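Local coordinates for periplasmic solute binding protein (Pectobacterium atrosepticum, PDB 4RY1) that probably captures a sugar in the periplasm and delivers it to an ABC-type transporter, at residues W68-Q71 against F72-G76. Sequence-based numbering, arbitrary orientation.
Sequences WLPQ and FSRNG
Gln-71 lays its side-chain amide over one face of the Phe-72 ring, the two planes 27° apart, with CD displaced toward the rim and NE2 3.6 Å from Phe-72 CE1. The Gln-71 chain can run alongside its neighbour because CG stands anti to the backbone N (chi1 171°) and the rest is extended. Nearer the backbone, Gln-71 CG makes a CH-pi contact, 4.2 Å from the centroid of the Phe-72 ring and 16° off its normal. The same ring meets Trp-68 through CD2, 3.9 Å from Trp-68 CB, and also packs on Ile-53 of helix 45-55, while the indole leads away to Trp-10, Tyr-45 and Leu-46. The short helix 69-74, which follows strand 61-64 of the mixed sheet, closes with a wider pi-type turn. The evidence is the hydrogen bonding: Phe-72 N reaches Trp-68 O in an i to i-4 bond, whereas Arg-74 N to Leu-69 O (3.0 Å) and Asn-75 N to Pro-70 O (2.9 Å) span five residues. Leu-69 O also accepts from Ser-73 N at 2.7 Å, its two donors arriving from opposite faces of the carbonyl plane. Pro-70 and Arg-74 point the same way, side by side; Pro-70 CG lies over one face of the guanidinium, 4.1 Å from Arg-74 NE, and the extended arginine continues to a salt bridge between NH1 and Glu-190.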
loop_
_atom_site.group_PDB
_atom_site.type_symbol
_atom_site.label_atom_id
_atom_site.label_comp_id
_atom_site.label_asym_id
_atom_site.label_seq_id
_atom_site.Cartn_x
_atom_site.Cartn_y
_atom_site.Cartn_z
ATOM N N TRP A 68 9.566 5.687 -0.286
ATOM C CA TRP A 68 10.963 5.775 -0.731
ATOM C C TRP A 68 11.483 7.201 -0.735
ATOM O O TRP A 68 12.689 7.423 -0.941
ATOM C CB TRP A 68 11.188 5.171 -2.112
ATOM C CG TRP A 68 10.770 3.750 -2.250
ATOM C CD1 TRP A 68 10.444 2.858 -1.256
ATOM C CD2 TRP A 68 10.585 3.065 -3.478
ATOM N NE1 TRP A 68 10.075 1.665 -1.804
ATOM C CE2 TRP A 68 10.176 1.754 -3.168
ATOM C CE3 TRP A 68 10.759 3.420 -4.826
ATOM C CZ2 TRP A 68 9.896 0.808 -4.153
ATOM C CZ3 TRP A 68 10.496 2.465 -5.802
ATOM C CH2 TRP A 68 10.055 1.188 -5.461
ATOM N N LEU A 69 10.617 8.172 -0.502
ATOM C CA LEU A 69 11.056 9.563 -0.508
ATOM C C LEU A 69 12.083 9.888 0.593
ATOM O O LEU A 69 12.986 10.691 0.356
ATOM C CB LEU A 69 9.887 10.545 -0.500
ATOM C CG LEU A 69 9.068 10.592 -1.785
ATOM C CD1 LEU A 69 7.955 11.619 -1.642
ATOM C CD2 LEU A 69 9.926 10.926 -2.995
ATOM N N PRO A 70 11.975 9.271 1.795
ATOM C CA PRO A 70 13.088 9.542 2.748
ATOM C C PRO A 70 14.474 9.153 2.220
ATOM O O PRO A 70 15.415 9.945 2.292
ATOM C CB PRO A 70 12.675 8.760 3.994
ATOM C CG PRO A 70 11.178 8.800 3.910
ATOM C CD PRO A 70 10.864 8.565 2.457
ATOM N N GLN A 71 14.575 7.980 1.626
ATOM C CA GLN A 71 15.844 7.498 1.065
ATOM C C GLN A 71 16.351 8.410 -0.040
ATOM O O GLN A 71 17.517 8.804 -0.060
ATOM C CB GLN A 71 15.695 6.072 0.522
ATOM C CG GLN A 71 16.924 5.612 -0.252
ATOM C CD GLN A 71 16.873 4.166 -0.738
ATOM O OE1 GLN A 71 15.942 3.390 -0.416
ATOM N NE2 GLN A 71 17.891 3.791 -1.530
ATOM N N PHE A 72 15.485 8.704 -1.000
ATOM C CA PHE A 72 15.917 9.401 -2.212
ATOM C C PHE A 72 15.908 10.924 -2.138
ATOM O O PHE A 72 16.620 11.593 -2.915
ATOM C CB PHE A 72 15.080 8.926 -3.407
ATOM C CG PHE A 72 15.334 7.487 -3.795
ATOM C CD1 PHE A 72 16.624 7.033 -4.014
ATOM C CD2 PHE A 72 14.282 6.588 -3.926
ATOM C CE1 PHE A 72 16.861 5.715 -4.363
ATOM C CE2 PHE A 72 14.501 5.277 -4.289
ATOM C CZ PHE A 72 15.808 4.836 -4.501
ATOM N N SER A 73 15.055 11.472 -1.273
ATOM C CA SER A 73 14.824 12.921 -1.230
ATOM C C SER A 73 15.144 13.595 0.104
ATOM O O SER A 73 15.805 14.616 0.120
ATOM C CB SER A 73 13.378 13.239 -1.633
ATOM O OG SER A 73 13.087 12.747 -2.940
ATOM N N ARG A 74 14.652 13.066 1.214
ATOM C CA ARG A 74 14.986 13.675 2.510
ATOM C C ARG A 74 16.472 13.521 2.810
ATOM O O ARG A 74 17.135 14.453 3.255
ATOM C CB ARG A 74 14.190 13.047 3.638
ATOM C CG ARG A 74 12.695 13.195 3.503
ATOM C CD ARG A 74 12.023 12.846 4.808
ATOM N NE ARG A 74 10.577 12.749 4.661
ATOM C CZ ARG A 74 9.716 12.708 5.671
ATOM N NH1 ARG A 74 10.152 12.787 6.928
ATOM N NH2 ARG A 74 8.413 12.587 5.434
ATOM N N ASN A 75 16.969 12.342 2.485
ATOM C CA ASN A 75 18.342 11.931 2.760
ATOM C C ASN A 75 19.176 11.605 1.528
ATOM O O ASN A 75 20.198 10.921 1.598
ATOM C CB ASN A 75 18.286 10.801 3.759
ATOM C CG ASN A 75 17.505 11.214 4.987
ATOM O OD1 ASN A 75 17.737 12.290 5.543
ATOM N ND2 ASN A 75 16.592 10.412 5.400
ATOM N N GLY A 76 18.739 12.154 0.405
ATOM C CA GLY A 76 19.416 11.997 -0.873
ATOM C C GLY A 76 19.363 13.266 -1.696
ATOM O O GLY A 76 19.061 14.321 -1.185
#